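Local coordinates for protein acetyltransferase (Klebsiella pneumoniae, PDB 5XUN) that probably transfers the acetyl group of acetyl-CoA to glycyl-tRNA(Gly), acting as the GNAT-family toxin of a type II toxin-antitoxin system, at residues Thr19-Gly24 with Ala98-Val103; Phe14-Thr19 with Pro57-Tyr62; Leu5-Ile10 with Tyr48-Gly53; Gly61-Ser66 with Val92-Leu97. The protein carries 1 engineered substitution. One frame throughout, in Å; residues are numbered along the deposited sequence.

Interaction 1: Thr19-Gly24 with Ala98-Val103; sequences TGFDCG and AIDKSV. With ACO (acetyl coenzyme *a), chain E.
The carboxylate of D100 and the backbone of D22 carry the polar part of this contact. The N-H of D22 meets D100 OD1 nearly along its C-O axis, with D22 N 2.7 Å from OD1 and an angle of 172° at the hydrogen. One residue on, K101 N donates to D22 O at 2.8 Å. The aliphatic part of K101 then crosses the D22 carboxylate, CE lying 3.4 Å from OD2. On the apolar side the F21 ring and D100 run antiparallel alongside each other, ring CE2 3.7 Å from D100 CB, while the methyl of A98 sits at the ring edge and also meets C23 CB at 3.8 Å.

A second shell fixes these groups. D100 OD2 accepts from both S102 N and S102 OG, the former closing an Asx turn; a water lies within hydrogen-bonding distance of both D100 OD2 and G20 O. D22 OD1 closes another Asx turn on G24 N.

Beside this loop, I99 N donates to the pantetheine carbonyl O9P of acetyl-CoA at 2.9 Å, and C23 SG lies 3.6 Å from the cofactor's C6P. Q104 joins the carbonyls of C23 and I99. The loop thus bridges the end of strand 88-99 and helix 26-34, with F21 reaching L59 on strand 59-71 and I99 packing on helix 108-126.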
# COMPACT_ATOMS: atom_id res chain seq x y z
N THR B 19 9.89 -29.18 0.80
CA THR B 19 10.66 -30.09 -0.03
C THR B 19 9.74 -30.75 -1.06
O THR B 19 8.69 -31.30 -0.72
CB THR B 19 11.36 -31.15 0.82
OG1 THR B 19 10.39 -32.02 1.41
CG2 THR B 19 12.20 -30.50 1.91
N GLY B 20 10.13 -30.68 -2.33
CA GLY B 20 9.29 -31.21 -3.38
C GLY B 20 8.23 -30.27 -3.90
O GLY B 20 7.38 -30.70 -4.68
N PHE B 21 8.24 -29.00 -3.49
CA PHE B 21 7.24 -28.06 -3.98
C PHE B 21 7.52 -27.77 -5.44
O PHE B 21 8.65 -27.42 -5.81
CB PHE B 21 7.24 -26.76 -3.16
CG PHE B 21 6.24 -25.74 -3.64
CD1 PHE B 21 6.56 -24.85 -4.65
CD2 PHE B 21 4.97 -25.67 -3.07
CE1 PHE B 21 5.63 -23.91 -5.10
CE2 PHE B 21 4.05 -24.74 -3.51
CZ PHE B 21 4.37 -23.86 -4.53
N ASP B 22 6.49 -27.87 -6.27
CA ASP B 22 6.63 -27.63 -7.71
C ASP B 22 5.29 -27.16 -8.23
O ASP B 22 4.34 -27.95 -8.31
CB ASP B 22 7.09 -28.89 -8.44
CG ASP B 22 7.22 -28.68 -9.95
OD1 ASP B 22 7.20 -27.51 -10.39
OD2 ASP B 22 7.33 -29.67 -10.69
N CYS B 23 5.20 -25.88 -8.57
CA CYS B 23 4.00 -25.34 -9.19
C CYS B 23 4.03 -25.47 -10.70
O CYS B 23 3.02 -25.15 -11.35
CB CYS B 23 3.82 -23.86 -8.79
SG CYS B 23 5.04 -22.74 -9.52
N GLY B 24 5.13 -25.93 -11.28
CA GLY B 24 5.27 -26.06 -12.71
C GLY B 24 5.92 -24.88 -13.39
O GLY B 24 6.13 -24.92 -14.61
N ALA B 98 1.18 -19.04 -6.51
CA ALA B 98 1.54 -20.37 -7.00
C ALA B 98 0.89 -21.43 -6.12
O ALA B 98 0.81 -21.27 -4.90
CB ALA B 98 3.06 -20.57 -7.02
N ILE B 99 0.42 -22.49 -6.77
CA ILE B 99 -0.16 -23.66 -6.12
C ILE B 99 0.67 -24.87 -6.52
O ILE B 99 1.07 -24.99 -7.68
CB ILE B 99 -1.64 -23.86 -6.50
CG1 ILE B 99 -2.49 -22.67 -6.04
CG2 ILE B 99 -2.19 -25.15 -5.92
CD1 ILE B 99 -2.77 -22.67 -4.55
N ASP B 100 0.94 -25.76 -5.57
CA ASP B 100 1.70 -26.97 -5.89
C ASP B 100 0.92 -27.90 -6.82
O ASP B 100 -0.30 -28.05 -6.69
CB ASP B 100 2.09 -27.71 -4.61
CG ASP B 100 2.92 -28.94 -4.90
OD1 ASP B 100 4.11 -28.78 -5.28
OD2 ASP B 100 2.40 -30.07 -4.77
N LYS B 101 1.65 -28.53 -7.75
CA LYS B 101 1.03 -29.41 -8.75
C LYS B 101 0.15 -30.47 -8.11
O LYS B 101 -0.91 -30.81 -8.65
CB LYS B 101 2.12 -30.10 -9.58
CG LYS B 101 2.83 -29.27 -10.63
CD LYS B 101 3.88 -30.15 -11.31
CE LYS B 101 4.51 -29.50 -12.54
NZ LYS B 101 3.60 -29.52 -13.72
N SER B 102 0.57 -31.00 -6.96
CA SER B 102 -0.20 -32.07 -6.32
C SER B 102 -1.62 -31.64 -5.99
O SER B 102 -2.47 -32.50 -5.75
CB SER B 102 0.48 -32.52 -5.02
OG SER B 102 0.17 -31.64 -3.95
N VAL B 103 -1.89 -30.34 -5.95
CA VAL B 103 -3.19 -29.89 -5.47
C VAL B 103 -3.80 -28.83 -6.40
O VAL B 103 -4.81 -28.20 -6.07
CB VAL B 103 -3.05 -29.40 -4.01
CG1 VAL B 103 -2.53 -27.98 -3.91
CG2 VAL B 103 -4.33 -29.58 -3.24
N1A ACO E . -13.89 -23.97 -7.30
C2A ACO E . -13.33 -23.47 -8.42
N3A ACO E . -12.74 -24.22 -9.38
C4A ACO E . -12.67 -25.57 -9.26
C5A ACO E . -13.27 -26.19 -8.06
C6A ACO E . -13.89 -25.30 -7.05
N6A ACO E . -14.46 -25.81 -5.93
N7A ACO E . -13.08 -27.51 -8.17
C8A ACO E . -12.42 -27.72 -9.33
N9A ACO E . -12.19 -26.58 -10.00
C1B ACO E . -11.47 -26.51 -11.30
C2B ACO E . -12.25 -25.86 -12.44
O2B ACO E . -12.80 -26.86 -13.31
C3B ACO E . -11.23 -25.01 -13.17
O3B ACO E . -10.68 -25.74 -14.26
P3B ACO E . -10.25 -25.03 -15.64
O7A ACO E . -11.54 -24.90 -16.42
O8A ACO E . -9.65 -23.71 -15.22
O9A ACO E . -9.25 -26.00 -16.24
C4B ACO E . -10.11 -24.79 -12.16
O4B ACO E . -10.26 -25.75 -11.12
C5B ACO E . -10.09 -23.40 -11.53
O5B ACO E . -8.74 -23.04 -11.27
P1A ACO E . -8.06 -23.26 -9.83
O1A ACO E . -8.12 -24.72 -9.46
O2A ACO E . -8.57 -22.24 -8.85
O3A ACO E . -6.55 -22.87 -10.19
P2A ACO E . -5.28 -23.74 -9.73
O4A ACO E . -5.51 -24.28 -8.34
O5A ACO E . -4.90 -24.68 -10.84
O6A ACO E . -4.20 -22.56 -9.66
CBP ACO E . -2.48 -21.33 -10.74
CCP ACO E . -3.92 -21.81 -10.84
CDP ACO E . -2.24 -20.69 -9.38
CEP ACO E . -2.19 -20.33 -11.85
CAP ACO E . -1.64 -22.59 -10.93
OAP ACO E . -1.88 -23.08 -12.25
C9P ACO E . -0.18 -22.34 -10.76
O9P ACO E . 0.35 -22.36 -9.65
N8P ACO E . 0.49 -22.13 -11.89
C7P ACO E . 1.93 -22.19 -11.96
C6P ACO E . 2.57 -20.90 -11.46
C5P ACO E . 1.82 -19.73 -12.04
O5P ACO E . 1.80 -19.54 -13.24
N4P ACO E . 1.19 -18.96 -11.15
C3P ACO E . 0.34 -17.87 -11.56
C2P ACO E . 1.13 -16.65 -12.02
S1P ACO E . 1.04 -15.43 -10.75
C ACO E . 1.38 -14.12 -11.71
O ACO E . 1.31 -14.28 -12.92
CH3 ACO E . 1.76 -12.82 -11.07
O HOH W 1 4.76 -31.94 -5.42

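Interaction 2: Phe14-Thr19 with Pro57-Tyr62; sequences FSYDIT and PRLLGY
A single bridge between D17 and R58, made by a loop with no regular secondary structure of its own, is what ties 14-19 to the start of strand 59-71. D17 uses both its backbone groups: D17 N donates to P57 O at 2.9 Å, and D17 O accepts from L59 N at 3.0 Å, both bonds nearly straight at the hydrogen. A water that donates to L59 O at 2.9 Å also reaches D17 O, weakly. Just beyond L59 the strand continues into a classic beta bulge, where L60 and G61 both face L50.

The side chains flank this bridge. L59 points at the loop and offers CB to I18 CG2 at 3.9 Å, the two side chains lying alongside with the same heading. Its CD1 reaches the Y16 ring obliquely, 4.1 Å from CD2, and the other ortho carbon, Y16 CD1, touches P57 CG at 4.2 Å. Y16 OH is bonded to E8 and to the backbone of A11, which anchors the far end of the ring. D17 and R58 run alongside each other, but their planes stand 79° apart and their charged atoms do not meet.

D17 CG is anti to the backbone N (chi1 -179°), beside the carbonyl carbon, and its OD1 takes both T19 N and T19 OG1. The first of these bonds forms an Asx turn; together with the isolated bridge, it ties the loop before helix 26-34 to the edge of the GNAT sheet where strand 59-71 begins.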
# COMPACT_ATOMS: atom_id res chain seq x y z
N PHE B 14 9.29 -19.82 9.73
CA PHE B 14 9.27 -20.42 8.40
C PHE B 14 9.61 -21.91 8.50
O PHE B 14 10.45 -22.44 7.78
CB PHE B 14 10.21 -19.69 7.45
CG PHE B 14 9.83 -19.86 6.00
CD1 PHE B 14 8.76 -19.16 5.47
CD2 PHE B 14 10.54 -20.72 5.18
CE1 PHE B 14 8.41 -19.31 4.14
CE2 PHE B 14 10.19 -20.88 3.86
CZ PHE B 14 9.13 -20.17 3.33
N SER B 15 8.93 -22.57 9.43
CA SER B 15 9.10 -24.00 9.70
C SER B 15 8.21 -24.85 8.81
O SER B 15 7.61 -25.83 9.27
CB SER B 15 8.82 -24.27 11.18
OG SER B 15 9.13 -25.60 11.52
N TYR B 16 8.06 -24.47 7.55
CA TYR B 16 7.24 -25.22 6.61
C TYR B 16 8.05 -26.30 5.93
O TYR B 16 9.25 -26.16 5.70
CB TYR B 16 6.63 -24.29 5.56
CG TYR B 16 5.82 -23.17 6.15
CD1 TYR B 16 4.65 -23.45 6.85
CD2 TYR B 16 6.20 -21.85 6.02
CE1 TYR B 16 3.89 -22.44 7.41
CE2 TYR B 16 5.46 -20.83 6.58
CZ TYR B 16 4.30 -21.13 7.27
OH TYR B 16 3.54 -20.13 7.83
N ASP B 17 7.37 -27.40 5.60
CA ASP B 17 7.93 -28.43 4.74
C ASP B 17 7.69 -28.00 3.30
O ASP B 17 6.56 -28.06 2.80
CB ASP B 17 7.29 -29.78 5.02
CG ASP B 17 7.85 -30.91 4.15
OD1 ASP B 17 8.68 -30.65 3.25
OD2 ASP B 17 7.47 -32.07 4.38
N ILE B 18 8.74 -27.54 2.62
CA ILE B 18 8.64 -27.11 1.24
C ILE B 18 9.36 -28.07 0.29
O ILE B 18 9.43 -27.80 -0.91
CB ILE B 18 9.16 -25.68 1.06
CG1 ILE B 18 10.65 -25.60 1.39
CG2 ILE B 18 8.38 -24.72 1.95
CD1 ILE B 18 11.33 -24.35 0.87
N THR B 19 9.89 -29.18 0.80
CA THR B 19 10.66 -30.09 -0.03
C THR B 19 9.74 -30.75 -1.06
O THR B 19 8.69 -31.30 -0.72
CB THR B 19 11.36 -31.15 0.82
OG1 THR B 19 10.39 -32.02 1.41
CG2 THR B 19 12.20 -30.50 1.91
N PRO B 57 3.69 -28.51 9.07
CA PRO B 57 2.78 -28.17 7.97
C PRO B 57 3.53 -28.11 6.66
O PRO B 57 4.63 -27.55 6.57
CB PRO B 57 2.21 -26.80 8.38
CG PRO B 57 3.10 -26.32 9.50
CD PRO B 57 3.60 -27.54 10.18
N ARG B 58 2.95 -28.73 5.64
CA ARG B 58 3.50 -28.70 4.30
C ARG B 58 2.93 -27.49 3.57
O ARG B 58 1.75 -27.17 3.70
CB ARG B 58 3.17 -30.00 3.57
CG ARG B 58 3.65 -31.22 4.34
CD ARG B 58 3.17 -32.53 3.75
NE ARG B 58 3.16 -32.50 2.29
CZ ARG B 58 2.06 -32.62 1.56
NH1 ARG B 58 0.89 -32.76 2.15
NH2 ARG B 58 2.14 -32.58 0.23
N LEU B 59 3.78 -26.83 2.80
CA LEU B 59 3.37 -25.66 2.04
C LEU B 59 2.92 -26.14 0.67
O LEU B 59 3.69 -26.76 -0.06
CB LEU B 59 4.51 -24.64 1.95
CG LEU B 59 4.22 -23.25 1.40
CD1 LEU B 59 5.08 -22.23 2.14
CD2 LEU B 59 4.49 -23.17 -0.09
N LEU B 60 1.65 -25.88 0.34
CA LEU B 60 1.08 -26.27 -0.94
C LEU B 60 0.79 -25.10 -1.86
O LEU B 60 0.40 -25.31 -3.01
CB LEU B 60 -0.21 -27.08 -0.71
CG LEU B 60 -0.08 -28.52 -0.18
CD1 LEU B 60 0.85 -29.35 -1.06
CD2 LEU B 60 0.35 -28.58 1.28
N GLY B 61 0.97 -23.87 -1.38
CA GLY B 61 0.82 -22.69 -2.22
C GLY B 61 1.20 -21.46 -1.44
O GLY B 61 1.30 -21.49 -0.21
N TYR B 62 1.42 -20.37 -2.17
CA TYR B 62 1.79 -19.12 -1.50
C TYR B 62 1.49 -17.94 -2.42
O TYR B 62 1.30 -18.11 -3.63
CB TYR B 62 3.28 -19.14 -1.10
CG TYR B 62 4.25 -18.87 -2.24
CD1 TYR B 62 4.69 -19.90 -3.08
CD2 TYR B 62 4.74 -17.60 -2.46
CE1 TYR B 62 5.59 -19.64 -4.12
CE2 TYR B 62 5.61 -17.33 -3.47
CZ TYR B 62 6.05 -18.35 -4.30
OH TYR B 62 6.93 -18.05 -5.31
O HOH W 2 5.71 -28.74 -0.43

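Interaction 3: Leu5-Ile10 with Tyr48-Gly53; sequences LTIEMI and YALVSG
Strand 6-9 is the outermost on its side of the mixed GNAT sheet within this chain, and it pairs antiparallel with strand 46-51, the short segments running at 151° to one another. T6 and V51 form one hydrogen-bonded pair, with T6 N to V51 O at 3.0 Å and V51 N to T6 O at 2.8 Å. E8 and A49 form the next, where A49 N lies only 2.6 Å from E8 O and meets it nearly along the carbonyl axis. Between them I7 and L50 make a non-hydrogen-bonded pair, flanked by a CA-H...O contact from I7 CA to A49 O.

On the face of I7 and L50, the L50 side chain crosses that of L5 at about a right angle, its CD1 3.6 Å from L5 CB and also within reach of I7 CG1. L50 CG, anti to the backbone N (chi1 172°), itself touches L5 CD1. This face is covered by helix 108-126, through W108, L112 and H115. It is the helix that, in the GNAT fold, follows the strand carrying the cofactor contacts.

The other face carries T6, E8, A49 and V51. Here V51 CG2 lies 3.5 Å from T6 O and 3.9 Å from E8 OE1, and the E8 carboxylate is bonded through OE2 to the hydroxyl of Y16. At the far end, I10 CG2 meets A49 CB at 3.8 Å. M9 extends across the Y48 ring obliquely, its methyl CE 3.3 Å from Y48 OH. That hydroxyl is hydrogen-bonded to the carbonyl of A126 of the second subunit, and Y48 stacks its ring on Y63.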
# COMPACT_ATOMS: atom_id res chain seq x y z
N LEU B 5 -6.94 -27.73 4.08
CA LEU B 5 -5.87 -26.75 3.96
C LEU B 5 -6.32 -25.40 4.51
O LEU B 5 -7.51 -25.07 4.49
CB LEU B 5 -5.41 -26.60 2.50
CG LEU B 5 -4.92 -27.82 1.72
CD1 LEU B 5 -4.52 -27.44 0.30
CD2 LEU B 5 -3.76 -28.49 2.42
N THR B 6 -5.36 -24.64 5.02
CA THR B 6 -5.62 -23.31 5.56
C THR B 6 -4.58 -22.33 5.04
O THR B 6 -3.48 -22.72 4.62
CB THR B 6 -5.61 -23.30 7.10
OG1 THR B 6 -4.38 -23.85 7.58
CG2 THR B 6 -6.79 -24.09 7.66
N ILE B 7 -4.96 -21.06 5.05
CA ILE B 7 -4.14 -19.95 4.59
C ILE B 7 -3.68 -19.13 5.79
O ILE B 7 -4.48 -18.85 6.70
CB ILE B 7 -4.89 -19.07 3.58
CG1 ILE B 7 -5.37 -19.92 2.40
CG2 ILE B 7 -4.03 -17.91 3.12
CD1 ILE B 7 -6.39 -19.23 1.53
N GLU B 8 -2.40 -18.78 5.81
CA GLU B 8 -1.85 -17.96 6.88
C GLU B 8 -0.72 -17.11 6.31
O GLU B 8 -0.11 -17.45 5.29
CB GLU B 8 -1.34 -18.82 8.04
CG GLU B 8 -0.16 -19.71 7.66
CD GLU B 8 0.20 -20.73 8.72
OE1 GLU B 8 -0.71 -21.23 9.42
OE2 GLU B 8 1.41 -21.03 8.86
N MET B 9 -0.46 -15.98 6.97
CA MET B 9 0.79 -15.27 6.72
C MET B 9 1.95 -16.17 7.11
O MET B 9 1.86 -16.92 8.09
CB MET B 9 0.83 -13.97 7.53
CG MET B 9 2.19 -13.27 7.50
SD MET B 9 2.12 -11.60 8.18
CE MET B 9 0.81 -10.95 7.14
N ILE B 10 3.02 -16.14 6.33
CA ILE B 10 4.14 -17.04 6.60
C ILE B 10 4.70 -16.75 7.98
O ILE B 10 4.95 -15.59 8.34
CB ILE B 10 5.21 -16.95 5.51
CG1 ILE B 10 5.74 -15.52 5.37
CG2 ILE B 10 4.64 -17.44 4.18
CD1 ILE B 10 6.93 -15.40 4.45
N TYR B 48 2.08 -15.03 2.15
CA TYR B 48 1.03 -15.84 2.73
C TYR B 48 1.17 -17.25 2.16
O TYR B 48 1.58 -17.43 1.02
CB TYR B 48 -0.37 -15.28 2.41
CG TYR B 48 -0.60 -13.91 3.00
CD1 TYR B 48 -0.08 -12.77 2.39
CD2 TYR B 48 -1.32 -13.75 4.18
CE1 TYR B 48 -0.27 -11.51 2.93
CE2 TYR B 48 -1.52 -12.48 4.73
CZ TYR B 48 -0.99 -11.37 4.10
OH TYR B 48 -1.18 -10.11 4.63
N ALA B 49 0.84 -18.25 2.97
CA ALA B 49 1.04 -19.63 2.57
C ALA B 49 -0.23 -20.45 2.76
O ALA B 49 -0.96 -20.27 3.75
CB ALA B 49 2.18 -20.27 3.36
N LEU B 50 -0.47 -21.36 1.82
CA LEU B 50 -1.52 -22.37 1.91
C LEU B 50 -0.88 -23.65 2.42
O LEU B 50 0.04 -24.18 1.77
CB LEU B 50 -2.16 -22.58 0.53
CG LEU B 50 -3.16 -23.71 0.32
CD1 LEU B 50 -4.46 -23.41 1.04
CD2 LEU B 50 -3.39 -23.91 -1.16
N VAL B 51 -1.33 -24.13 3.58
CA VAL B 51 -0.58 -25.12 4.34
C VAL B 51 -1.50 -26.23 4.81
O VAL B 51 -2.70 -26.03 5.03
CB VAL B 51 0.16 -24.48 5.55
CG1 VAL B 51 1.11 -23.38 5.09
CG2 VAL B 51 -0.84 -23.95 6.57
N SER B 52 -0.92 -27.42 4.98
CA SER B 52 -1.62 -28.59 5.49
C SER B 52 -1.64 -28.59 7.02
O SER B 52 -1.03 -27.73 7.68
CB SER B 52 -0.96 -29.87 4.97
OG SER B 52 0.27 -30.11 5.64
N GLY B 53 -2.32 -29.57 7.59
CA GLY B 53 -2.41 -29.73 9.02
C GLY B 53 -1.46 -30.73 9.64
O GLY B 53 -1.63 -31.08 10.81

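Interaction 4: Gly61-Ser66 with Val92-Leu97; sequences GYYTLS and VTLGRL. With ACO (acetyl coenzyme *a), chain E.
G61-S66 and V92-L97 run antiparallel, 165° between their directions, in the middle of the sheet. S66 and T93 form a regular hydrogen-bonded pair, T93 N to S66 O at 2.7 Å and almost straight. Farther along, the register slips: G95 N and T64 N each find a partner, G95 N reaching T64 O from 40° above the carbonyl plane and T64 N meeting R96 O. G95 has helix-like backbone angles, so L65 pairs with L94 but Y63 with L97.

Among the side chains, L94 crosses Y63 at about a right angle, its CD1 4.0 Å from Y63 CB, and L97 CD1 packs on the same CB at 3.7 Å. Y63 OH is bonded to H115 of helix 108-126. On the other face the R96 guanidinium presents its edge to T64 OG1, a weak bond at 3.4 Å from NH1, while its plane lies 15° from that of the Y62 ring. R96 also makes a cation-pi contact with F31, and Y62 OH donates to the carbonyl oxygen of L28 in helix 26-34.

L97 O accepts from N4P of acetyl-CoA at 2.8 Å, and G95 O lies 3.7 Å from the acetyl CH3. The departure from regular pairing at G95, seen in the GNAT fold as the beta bulge of this strand, is consistent with a backbone shaped to receive the pantetheine and acetyl groups.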
# COMPACT_ATOMS: atom_id res chain seq x y z
N GLY B 61 0.97 -23.87 -1.38
CA GLY B 61 0.82 -22.69 -2.22
C GLY B 61 1.20 -21.46 -1.44
O GLY B 61 1.30 -21.49 -0.21
N TYR B 62 1.42 -20.37 -2.17
CA TYR B 62 1.79 -19.12 -1.50
C TYR B 62 1.49 -17.94 -2.42
O TYR B 62 1.30 -18.11 -3.63
CB TYR B 62 3.28 -19.14 -1.10
CG TYR B 62 4.25 -18.87 -2.24
CD1 TYR B 62 4.69 -19.90 -3.08
CD2 TYR B 62 4.74 -17.60 -2.46
CE1 TYR B 62 5.59 -19.64 -4.12
CE2 TYR B 62 5.61 -17.33 -3.47
CZ TYR B 62 6.05 -18.35 -4.30
OH TYR B 62 6.93 -18.05 -5.31
N TYR B 63 1.46 -16.74 -1.83
CA TYR B 63 1.37 -15.52 -2.62
C TYR B 63 2.03 -14.37 -1.87
O TYR B 63 2.25 -14.44 -0.66
CB TYR B 63 -0.09 -15.18 -2.98
CG TYR B 63 -0.99 -14.63 -1.88
CD1 TYR B 63 -0.93 -13.28 -1.51
CD2 TYR B 63 -1.92 -15.44 -1.25
CE1 TYR B 63 -1.76 -12.77 -0.53
CE2 TYR B 63 -2.76 -14.94 -0.26
CZ TYR B 63 -2.68 -13.60 0.09
OH TYR B 63 -3.51 -13.10 1.07
N THR B 64 2.36 -13.29 -2.61
CA THR B 64 3.01 -12.12 -2.04
C THR B 64 2.29 -10.83 -2.45
O THR B 64 1.77 -10.72 -3.56
CB THR B 64 4.49 -12.01 -2.47
OG1 THR B 64 4.56 -11.65 -3.85
CG2 THR B 64 5.21 -13.32 -2.28
N LEU B 65 2.30 -9.84 -1.54
CA LEU B 65 1.68 -8.53 -1.77
C LEU B 65 2.68 -7.42 -1.51
O LEU B 65 3.40 -7.44 -0.51
CB LEU B 65 0.45 -8.34 -0.87
CG LEU B 65 -0.65 -9.38 -1.07
CD1 LEU B 65 -1.78 -9.23 -0.04
CD2 LEU B 65 -1.19 -9.27 -2.47
N SER B 66 2.70 -6.42 -2.40
CA SER B 66 3.56 -5.26 -2.23
C SER B 66 2.77 -4.01 -2.59
O SER B 66 1.97 -4.04 -3.53
CB SER B 66 4.81 -5.35 -3.11
OG SER B 66 5.47 -6.59 -2.90
N VAL B 92 -2.03 -2.05 -4.84
CA VAL B 92 -1.27 -3.16 -4.28
C VAL B 92 -1.00 -4.13 -5.42
O VAL B 92 -1.87 -4.37 -6.26
CB VAL B 92 -2.03 -3.87 -3.13
CG1 VAL B 92 -1.30 -5.13 -2.68
CG2 VAL B 92 -2.20 -2.93 -1.96
N THR B 93 0.20 -4.69 -5.46
CA THR B 93 0.58 -5.63 -6.50
C THR B 93 0.61 -7.05 -5.95
O THR B 93 1.19 -7.30 -4.90
CB THR B 93 1.94 -5.28 -7.10
OG1 THR B 93 1.83 -4.08 -7.88
CG2 THR B 93 2.46 -6.42 -8.00
N LEU B 94 -0.06 -7.96 -6.65
CA LEU B 94 0.10 -9.40 -6.41
C LEU B 94 1.37 -9.80 -7.15
O LEU B 94 1.35 -10.00 -8.37
CB LEU B 94 -1.11 -10.17 -6.90
CG LEU B 94 -1.11 -11.70 -6.80
CD1 LEU B 94 -0.95 -12.13 -5.36
CD2 LEU B 94 -2.40 -12.27 -7.37
N GLY B 95 2.48 -9.86 -6.42
CA GLY B 95 3.76 -10.12 -7.07
C GLY B 95 3.86 -11.53 -7.61
O GLY B 95 4.39 -11.75 -8.69
N ARG B 96 3.31 -12.49 -6.86
CA ARG B 96 3.44 -13.91 -7.15
C ARG B 96 2.26 -14.65 -6.55
O ARG B 96 1.77 -14.29 -5.47
CB ARG B 96 4.71 -14.50 -6.56
CG ARG B 96 5.95 -14.14 -7.28
CD ARG B 96 7.11 -14.20 -6.35
NE ARG B 96 8.18 -13.35 -6.86
CZ ARG B 96 8.29 -12.07 -6.58
NH1 ARG B 96 7.40 -11.48 -5.79
NH2 ARG B 96 9.28 -11.37 -7.10
N LEU B 97 1.85 -15.71 -7.23
CA LEU B 97 0.85 -16.64 -6.73
C LEU B 97 1.16 -18.00 -7.34
O LEU B 97 1.40 -18.09 -8.54
CB LEU B 97 -0.56 -16.19 -7.10
CG LEU B 97 -1.64 -17.25 -6.86
CD1 LEU B 97 -2.04 -17.21 -5.41
CD2 LEU B 97 -2.84 -17.06 -7.77
N1A ACO E . -13.89 -23.97 -7.30
C2A ACO E . -13.33 -23.47 -8.42
N3A ACO E . -12.74 -24.22 -9.38
C4A ACO E . -12.67 -25.57 -9.26
C5A ACO E . -13.27 -26.19 -8.06
C6A ACO E . -13.89 -25.30 -7.05
N6A ACO E . -14.46 -25.81 -5.93
N7A ACO E . -13.08 -27.51 -8.17
C8A ACO E . -12.42 -27.72 -9.33
N9A ACO E . -12.19 -26.58 -10.00
C1B ACO E . -11.47 -26.51 -11.30
C2B ACO E . -12.25 -25.86 -12.44
O2B ACO E . -12.80 -26.86 -13.31
C3B ACO E . -11.23 -25.01 -13.17
O3B ACO E . -10.68 -25.74 -14.26
P3B ACO E . -10.25 -25.03 -15.64
O7A ACO E . -11.54 -24.90 -16.42
O8A ACO E . -9.65 -23.71 -15.22
O9A ACO E . -9.25 -26.00 -16.24
C4B ACO E . -10.11 -24.79 -12.16
O4B ACO E . -10.26 -25.75 -11.12
C5B ACO E . -10.09 -23.40 -11.53
O5B ACO E . -8.74 -23.04 -11.27
P1A ACO E . -8.06 -23.26 -9.83
O1A ACO E . -8.12 -24.72 -9.46
O2A ACO E . -8.57 -22.24 -8.85
O3A ACO E . -6.55 -22.87 -10.19
P2A ACO E . -5.28 -23.74 -9.73
O4A ACO E . -5.51 -24.28 -8.34
O5A ACO E . -4.90 -24.68 -10.84
O6A ACO E . -4.20 -22.56 -9.66
CBP ACO E . -2.48 -21.33 -10.74
CCP ACO E . -3.92 -21.81 -10.84
CDP ACO E . -2.24 -20.69 -9.38
CEP ACO E . -2.19 -20.33 -11.85
CAP ACO E . -1.64 -22.59 -10.93
OAP ACO E . -1.88 -23.08 -12.25
C9P ACO E . -0.18 -22.34 -10.76
O9P ACO E . 0.35 -22.36 -9.65
N8P ACO E . 0.49 -22.13 -11.89
C7P ACO E . 1.93 -22.19 -11.96
C6P ACO E . 2.57 -20.90 -11.46
C5P ACO E . 1.82 -19.73 -12.04
O5P ACO E . 1.80 -19.54 -13.24
N4P ACO E . 1.19 -18.96 -11.15
C3P ACO E . 0.34 -17.87 -11.56
C2P ACO E . 1.13 -16.65 -12.02
S1P ACO E . 1.04 -15.43 -10.75
C ACO E . 1.38 -14.12 -11.71
O ACO E . 1.31 -14.28 -12.92
CH3 ACO E . 1.76 -12.82 -11.07

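The four contacts join one sheet in sequence: interaction 3 pairs strands 6-9 and 46-51, interaction 2 ties a loop to strand 59-71, interaction 4 couples that strand to 88-99, and interaction 1 packs a loop against the end of 88-99. Interactions 2 and 3 are the closest, centres 8 Å apart, joined by Y16 OH to E8 OE2 at 2.5 Å and G61 O to L50 N at 2.7 Å. Interactions 1 and 2 share T19 and meet at D100 N and L60 O, 2.7 Å apart. Interactions 1 and 4 both touch acetyl-CoA from strand 88-99, whereas the L50 side chain of interaction 3 stays about 7 Å from it.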